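Local coordinates for SsfS6 (Streptomyces sp. SF2575, PDB 4FZR), which adopts the two-domain GT-B fold as a member of the erythromycin biosynthesis CIII-like family, each domain being built on a parallel beta sheet, at residues A[76-81]-A[97-102]; A[91-96]-A[331-336]; A[209-214]-A[313-318]. All coordinates share one frame; numbering follows the deposited sequence.

Contact 1 of 3, residues A[76-81]-A[97-102]; sequences EVLSWD and LEHIGR
Leu-78 and His-99 meet where the short helix 74-78 rests on the long helix 93-122, both in the connection that carries the Rossmann-like N-terminal domain of this GT-B fold from edge strand 65-67 across to strand 126-130. The contact is mostly buried and apolar, and Leu-78 supplies nearly all of what segment 76-81 brings to it. Its CB is still 5.1 Å from His-99 CE1. With CG anti to the backbone N (chi1 -173°), the chain swings toward helix 93-122, and CG comes to 3.8 Å from His-99 CE1. The CD1 methyl finishes the approach: it sits over one face of the imidazole, 4.1 Å from the ring centroid and 27° off the ring normal, a CH-pi contact in which the methyl is displaced toward CE1. The same methyl also touches the backbone of helix 93-122, lying 3.6 Å from the carbonyl O of His-99 and 4.0 Å from the CA of Ile-100. One branch of the leucine thus fits the corner formed by the ring face and the backbone that carries the ring. The His-99 side chain likewise leaves its backbone N in the anti direction (chi1 178°), which extends the imidazole toward segment 76-81. Its NE2 is hydrogen-bonded to Thr-87 OG1, a bond that limits rotation of the ring and so helps keep its face turned to the methyl; Thr-87 in turn pairs through its backbone with Ser-79. A second tie between the two helices runs from Arg-106 NE to the carbonyl O of Val-77, and Pro-90 packs against His-99. On the same side of the imidazole as the methyl, but offset past its rim, the backbone O of Leu-78 stands 3.6 Å from His-99 NE2, a proximity without a bond.

Contact 2 of 3, residues A[91-96]-A[331-336]; sequences REEKPL and EVWDSA
Glu-93 turns its CG anti to the backbone N (chi1 164°) and runs on extended, while Trp-333 sets its CG anti to its own carbonyl carbon (chi1 -77°); these two torsions lay the carboxylate arm and the indole side by side, pointing opposite ways. They bridge the two domains of the GT-B fold: Glu-93 lies on the segment of helix 93-122, in the N-terminal domain, and Trp-333 lies on helix 333-341 of the C-terminal domain. Glu-93 lies along the six-membered ring of the indole, its CB 4.1 Å from Trp-333 CZ3 and its OE1 3.3 Å from Trp-333 CE3. The carboxylate is inclined 47° to the ring plane and approaches obliquely. That oxygen's main partner is Arg-337, one turn further along helix 333-341, whose NH2 forms a salt bridge with OE1. The guanidinium probably also eases the meeting of like charges next door, where Glu-93 OE2 is 3.8 Å from Asp-334 OD1. Asp-334 is packed in turn against Ala-155 and Pro-157. The apolar half of the contact belongs to Leu-96, one turn beyond Glu-93: its side chain crosses the indole at about a right angle and puts CD2 3.9 Å from Trp-333 CH2.

Contact 3 of 3, residues A[209-214]-A[313-318]; sequences PYNGRN and TLTCLS
Asn-211 and Thr-315 form the polar centre of this contact: the amide ND2 donates to the hydroxyl OG1 over 3.2 Å, with an N-H...O angle of 153°. The hydroxyl lies close to the amide plane, 14° out of it. Pro-209 packs beside this bond, its CB 4.0 Å from the CG2 methyl of Thr-315. Further round the proline ring, CG comes to 3.4 Å from Ser-318 OG, a full helical turn after Thr-315. Ser-318 OG is in turn bonded back to the carbonyl O of Thr-315 at 3.3 Å, which holds the hydroxyl along the helix surface where the proline meets it. Thr-315 places OG1 beside its backbone N (chi1 -58°), from where it also bonds the carbonyl O of Gly-311 one turn earlier. Outside this shell, Ser-295 and Leu-294 of helix 294-297 pack on the loop, and Met-382 of helix 370-382 lies against Ser-318. Tyr-210 points its CB away from helix 310-318 and packs on Gly-62 of the second subunit. The loop follows strand 203-204 of the N-terminal domain sheet, whereas helix 310-318 belongs to the C-terminal domain, so the contact spans the two halves of the GT-B fold. In accepting from Asn-211 and donating to Gly-311 O, the threonine hydroxyl uses both its hydrogen-bonding roles and ties the interdomain bond to the helix backbone.

How the contacts relate
Contacts 1 and 2 are neighbours on helix 93-122, their centres 13 Å apart, and they touch through Ile-100 CD1, 4.1 Å from the backbone N of Glu-331. Contact 1 is internal to the N-terminal domain; contacts 2 and 3 join that domain to the C-terminal one at two separate places, 23 Å between centres but only about 5 Å between nearest atoms. His-310, on the helix that serves contact 3, packs against Glu-331, Val-332 and Ser-335 of contact 2, linking the two places within the C-terminal domain. Contacts 1 and 3 stay about 15 Å apart at their nearest atoms. Along the chain, 76-102 closes well before 209 begins.

Contact 1 of 3, residues A[76-81]-A[97-102]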
# COMPACT_ATOMS: atom_id res chain seq x y z
N GLU A 76 -0.46 22.58 18.55
CA GLU A 76 -1.51 23.52 18.22
C GLU A 76 -2.75 23.32 19.08
O GLU A 76 -3.37 24.29 19.53
CB GLU A 76 -1.90 23.35 16.75
CG GLU A 76 -1.98 24.63 15.97
CD GLU A 76 -1.99 24.37 14.48
OE1 GLU A 76 -1.21 23.51 14.02
OE2 GLU A 76 -2.79 25.02 13.76
N VAL A 77 -3.12 22.06 19.31
CA VAL A 77 -4.39 21.73 19.95
C VAL A 77 -4.17 21.34 21.41
O VAL A 77 -5.09 21.39 22.23
CB VAL A 77 -5.16 20.59 19.20
CG1 VAL A 77 -4.48 20.24 17.88
CG2 VAL A 77 -5.30 19.34 20.07
N LEU A 78 -2.94 20.97 21.73
CA LEU A 78 -2.58 20.59 23.09
C LEU A 78 -2.38 21.82 23.98
O LEU A 78 -2.59 21.75 25.20
CB LEU A 78 -1.30 19.76 23.06
CG LEU A 78 -0.86 19.13 24.39
CD1 LEU A 78 -1.99 18.34 25.03
CD2 LEU A 78 0.35 18.24 24.17
N SER A 79 -2.01 22.94 23.37
CA SER A 79 -1.57 24.13 24.10
C SER A 79 -2.70 25.12 24.41
O SER A 79 -2.48 26.09 25.14
CB SER A 79 -0.46 24.83 23.31
OG SER A 79 0.68 24.01 23.18
N TRP A 80 -3.89 24.89 23.87
CA TRP A 80 -5.04 25.73 24.18
C TRP A 80 -6.26 24.88 24.54
O TRP A 80 -6.59 23.93 23.82
CB TRP A 80 -5.39 26.67 23.02
CG TRP A 80 -4.39 27.78 22.83
CD1 TRP A 80 -4.47 29.06 23.31
CD2 TRP A 80 -3.16 27.71 22.10
NE1 TRP A 80 -3.37 29.78 22.93
CE2 TRP A 80 -2.55 28.98 22.18
CE3 TRP A 80 -2.52 26.70 21.38
CZ2 TRP A 80 -1.32 29.25 21.57
CZ3 TRP A 80 -1.31 26.97 20.78
CH2 TRP A 80 -0.72 28.24 20.88
N ASP A 81 -6.91 25.23 25.64
CA ASP A 81 -8.10 24.51 26.07
C ASP A 81 -9.36 25.03 25.37
O ASP A 81 -9.29 25.94 24.53
CB ASP A 81 -8.25 24.53 27.60
CG ASP A 81 -8.47 25.92 28.18
OD1 ASP A 81 -9.02 26.80 27.48
OD2 ASP A 81 -8.11 26.13 29.36
N LEU A 97 -0.53 13.04 31.98
CA LEU A 97 -1.25 12.07 31.16
C LEU A 97 -2.66 12.56 30.84
O LEU A 97 -3.14 12.41 29.72
CB LEU A 97 -1.34 10.72 31.88
CG LEU A 97 -0.38 9.63 31.40
CD1 LEU A 97 1.03 10.17 31.25
CD2 LEU A 97 -0.41 8.44 32.36
N GLU A 98 -3.32 13.16 31.83
CA GLU A 98 -4.66 13.69 31.64
C GLU A 98 -4.62 14.91 30.72
O GLU A 98 -5.51 15.11 29.90
CB GLU A 98 -5.29 14.04 32.99
CG GLU A 98 -5.55 12.83 33.87
CD GLU A 98 -5.85 13.19 35.32
OE1 GLU A 98 -5.35 14.23 35.80
OE2 GLU A 98 -6.59 12.43 35.98
N HIS A 99 -3.57 15.71 30.88
CA HIS A 99 -3.36 16.87 30.02
C HIS A 99 -3.31 16.44 28.56
O HIS A 99 -4.01 16.99 27.71
CB HIS A 99 -2.06 17.57 30.42
CG HIS A 99 -1.72 18.75 29.57
ND1 HIS A 99 -0.64 18.78 28.72
CD2 HIS A 99 -2.32 19.96 29.44
CE1 HIS A 99 -0.58 19.94 28.11
NE2 HIS A 99 -1.60 20.68 28.53
N ILE A 100 -2.48 15.44 28.28
CA ILE A 100 -2.38 14.85 26.95
C ILE A 100 -3.73 14.34 26.46
O ILE A 100 -4.13 14.61 25.32
CB ILE A 100 -1.39 13.67 26.95
CG1 ILE A 100 0.05 14.19 27.03
CG2 ILE A 100 -1.56 12.82 25.70
CD1 ILE A 100 1.09 13.10 27.21
N GLY A 101 -4.43 13.62 27.32
CA GLY A 101 -5.73 13.06 26.99
C GLY A 101 -6.73 14.11 26.53
O GLY A 101 -7.47 13.89 25.58
N ARG A 102 -6.75 15.24 27.22
CA ARG A 102 -7.69 16.31 26.88
C ARG A 102 -7.33 16.93 25.53
O ARG A 102 -8.20 17.36 24.79
CB ARG A 102 -7.72 17.38 27.98
CG ARG A 102 -8.23 16.85 29.32
CD ARG A 102 -8.54 17.98 30.30
NE ARG A 102 -7.35 18.72 30.70
CZ ARG A 102 -6.54 18.38 31.70
NH1 ARG A 102 -6.78 17.29 32.41
NH2 ARG A 102 -5.48 19.12 31.98

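Contact 2 of 3, residues A[91-96]-A[331-336]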
# COMPACT_ATOMS: atom_id res chain seq x y z
N ARG A 91 4.29 18.78 35.41
CA ARG A 91 5.58 18.10 35.52
C ARG A 91 5.41 16.70 36.10
O ARG A 91 6.14 15.77 35.73
CB ARG A 91 6.57 18.92 36.35
CG ARG A 91 8.01 18.41 36.27
CD ARG A 91 8.53 18.42 34.83
NE ARG A 91 9.78 17.69 34.69
CZ ARG A 91 10.40 17.48 33.53
NH1 ARG A 91 9.88 17.96 32.40
NH2 ARG A 91 11.54 16.81 33.49
N GLU A 92 4.44 16.54 37.00
CA GLU A 92 4.10 15.22 37.51
C GLU A 92 3.48 14.39 36.40
O GLU A 92 2.75 14.91 35.56
CB GLU A 92 3.14 15.32 38.70
CG GLU A 92 3.74 15.99 39.93
CD GLU A 92 2.88 15.81 41.17
OE1 GLU A 92 2.33 16.82 41.67
OE2 GLU A 92 2.75 14.66 41.65
N GLU A 93 3.78 13.10 36.39
CA GLU A 93 3.40 12.23 35.28
C GLU A 93 1.89 12.06 35.11
O GLU A 93 1.38 12.08 33.99
CB GLU A 93 4.06 10.86 35.44
CG GLU A 93 3.44 9.78 34.57
CD GLU A 93 4.40 8.64 34.29
OE1 GLU A 93 5.63 8.86 34.39
OE2 GLU A 93 3.93 7.53 33.95
N LYS A 94 1.18 11.89 36.22
CA LYS A 94 -0.25 11.55 36.15
C LYS A 94 -1.10 12.69 35.57
O LYS A 94 -1.83 12.48 34.60
CB LYS A 94 -0.78 11.14 37.52
CG LYS A 94 -2.13 10.44 37.45
CD LYS A 94 -3.21 11.23 38.18
CE LYS A 94 -4.53 10.47 38.21
NZ LYS A 94 -4.41 9.14 38.86
N PRO A 95 -1.02 13.89 36.16
CA PRO A 95 -1.81 14.98 35.60
C PRO A 95 -1.33 15.37 34.20
O PRO A 95 -2.06 16.01 33.45
CB PRO A 95 -1.59 16.12 36.58
CG PRO A 95 -0.25 15.85 37.16
CD PRO A 95 -0.14 14.35 37.25
N LEU A 96 -0.11 14.97 33.86
CA LEU A 96 0.44 15.18 32.53
C LEU A 96 -0.25 14.25 31.53
O LEU A 96 -0.50 14.63 30.39
CB LEU A 96 1.95 14.93 32.52
CG LEU A 96 2.67 15.12 31.19
CD1 LEU A 96 2.40 16.50 30.63
CD2 LEU A 96 4.16 14.91 31.37
N GLU A 331 3.84 10.21 26.36
CA GLU A 331 3.01 9.03 26.14
C GLU A 331 3.82 7.81 25.70
O GLU A 331 3.28 6.71 25.56
CB GLU A 331 1.91 9.32 25.12
CG GLU A 331 2.41 9.65 23.73
CD GLU A 331 1.28 9.94 22.76
OE1 GLU A 331 1.19 11.09 22.27
OE2 GLU A 331 0.48 9.02 22.50
N VAL A 332 5.11 8.01 25.46
CA VAL A 332 6.00 6.92 25.06
C VAL A 332 6.83 6.42 26.23
O VAL A 332 7.56 5.44 26.11
CB VAL A 332 6.96 7.35 23.91
CG1 VAL A 332 6.24 8.27 22.93
CG2 VAL A 332 8.21 8.03 24.46
N TRP A 333 6.72 7.10 27.37
CA TRP A 333 7.45 6.73 28.57
C TRP A 333 7.20 5.27 28.97
O TRP A 333 8.13 4.54 29.29
CB TRP A 333 7.06 7.64 29.74
CG TRP A 333 7.69 9.00 29.70
CD1 TRP A 333 8.67 9.42 28.86
CD2 TRP A 333 7.37 10.12 30.55
NE1 TRP A 333 8.99 10.73 29.12
CE2 TRP A 333 8.21 11.18 30.15
CE3 TRP A 333 6.47 10.32 31.59
CZ2 TRP A 333 8.16 12.43 30.77
CZ3 TRP A 333 6.42 11.56 32.21
CH2 TRP A 333 7.27 12.60 31.79
N ASP A 334 5.93 4.87 28.93
CA ASP A 334 5.53 3.54 29.38
C ASP A 334 6.13 2.43 28.52
O ASP A 334 6.46 1.36 29.02
CB ASP A 334 4.00 3.41 29.39
CG ASP A 334 3.35 4.21 30.50
OD1 ASP A 334 3.99 5.17 31.00
OD2 ASP A 334 2.21 3.89 30.87
N SER A 335 6.24 2.68 27.22
CA SER A 335 6.78 1.69 26.29
C SER A 335 8.29 1.50 26.46
O SER A 335 8.81 0.41 26.26
CB SER A 335 6.45 2.07 24.84
OG SER A 335 6.90 3.37 24.51
N ALA A 336 8.98 2.57 26.85
CA ALA A 336 10.42 2.50 27.05
C ALA A 336 10.75 1.77 28.35
O ALA A 336 11.77 1.08 28.44
CB ALA A 336 11.03 3.90 27.05

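Contact 3 of 3, residues A[209-214]-A[313-318]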
# COMPACT_ATOMS: atom_id res chain seq x y z
N PRO A 209 5.53 -3.76 10.34
CA PRO A 209 6.06 -2.40 10.25
C PRO A 209 5.69 -1.68 8.95
O PRO A 209 5.80 -2.26 7.87
CB PRO A 209 7.58 -2.60 10.31
CG PRO A 209 7.78 -3.97 10.88
CD PRO A 209 6.60 -4.77 10.42
N TYR A 210 5.25 -0.43 9.07
CA TYR A 210 5.21 0.46 7.92
C TYR A 210 5.78 1.82 8.29
O TYR A 210 5.18 2.58 9.04
CB TYR A 210 3.79 0.63 7.37
CG TYR A 210 3.77 1.55 6.18
CD1 TYR A 210 4.27 1.14 4.95
CD2 TYR A 210 3.26 2.84 6.28
CE1 TYR A 210 4.27 1.98 3.86
CE2 TYR A 210 3.25 3.69 5.19
CZ TYR A 210 3.76 3.25 3.98
OH TYR A 210 3.76 4.10 2.90
N ASN A 211 6.96 2.12 7.74
CA ASN A 211 7.63 3.38 8.01
C ASN A 211 7.96 4.11 6.71
O ASN A 211 8.59 5.17 6.73
CB ASN A 211 8.93 3.14 8.78
CG ASN A 211 8.82 2.03 9.81
OD1 ASN A 211 9.23 0.90 9.55
ND2 ASN A 211 8.29 2.34 10.98
N GLY A 212 7.50 3.56 5.59
CA GLY A 212 8.00 3.96 4.28
C GLY A 212 7.40 5.23 3.72
O GLY A 212 6.31 5.64 4.12
N ARG A 213 8.14 5.86 2.81
CA ARG A 213 7.58 6.84 1.88
C ARG A 213 8.10 6.48 0.49
O ARG A 213 7.47 5.70 -0.23
CB ARG A 213 7.97 8.28 2.22
CG ARG A 213 7.54 9.29 1.15
CD ARG A 213 7.67 10.73 1.62
NE ARG A 213 9.07 11.19 1.62
CZ ARG A 213 9.58 12.06 0.76
NH1 ARG A 213 8.84 12.61 -0.20
NH2 ARG A 213 10.86 12.41 0.85
N ASN A 214 9.25 7.04 0.12
CA ASN A 214 9.94 6.64 -1.10
C ASN A 214 10.93 5.52 -0.76
O ASN A 214 10.94 5.04 0.38
CB ASN A 214 10.63 7.83 -1.77
CG ASN A 214 9.73 8.54 -2.77
OD1 ASN A 214 8.77 9.22 -2.39
ND2 ASN A 214 10.03 8.39 -4.06
N THR A 313 10.07 1.82 17.88
CA THR A 313 10.23 0.83 18.93
C THR A 313 9.70 -0.52 18.47
O THR A 313 10.42 -1.53 18.52
CB THR A 313 9.46 1.23 20.20
OG1 THR A 313 10.05 2.41 20.76
CG2 THR A 313 9.50 0.11 21.23
N LEU A 314 8.45 -0.54 18.02
CA LEU A 314 7.82 -1.78 17.58
C LEU A 314 8.51 -2.36 16.36
O LEU A 314 8.57 -3.58 16.20
CB LEU A 314 6.33 -1.55 17.31
CG LEU A 314 5.51 -1.39 18.60
CD1 LEU A 314 4.24 -0.61 18.33
CD2 LEU A 314 5.18 -2.75 19.18
N THR A 315 9.06 -1.50 15.51
CA THR A 315 9.78 -1.96 14.32
C THR A 315 11.03 -2.73 14.75
O THR A 315 11.29 -3.84 14.26
CB THR A 315 10.19 -0.79 13.40
OG1 THR A 315 9.03 -0.06 13.00
CG2 THR A 315 10.90 -1.31 12.16
N CYS A 316 11.81 -2.14 15.65
CA CYS A 316 13.02 -2.77 16.18
C CYS A 316 12.71 -4.09 16.89
O CYS A 316 13.40 -5.09 16.68
CB CYS A 316 13.72 -1.83 17.15
SG CYS A 316 14.43 -0.37 16.38
N LEU A 317 11.68 -4.08 17.73
CA LEU A 317 11.24 -5.29 18.41
C LEU A 317 10.92 -6.40 17.42
O LEU A 317 11.40 -7.53 17.56
CB LEU A 317 10.02 -5.01 19.29
CG LEU A 317 10.25 -4.47 20.71
CD1 LEU A 317 8.94 -4.39 21.47
CD2 LEU A 317 11.25 -5.34 21.46
N SER A 318 10.12 -6.09 16.40
CA SER A 318 9.67 -7.11 15.46
C SER A 318 10.81 -7.64 14.60
O SER A 318 10.73 -8.74 14.05
CB SER A 318 8.53 -6.57 14.58
OG SER A 318 9.01 -5.99 13.37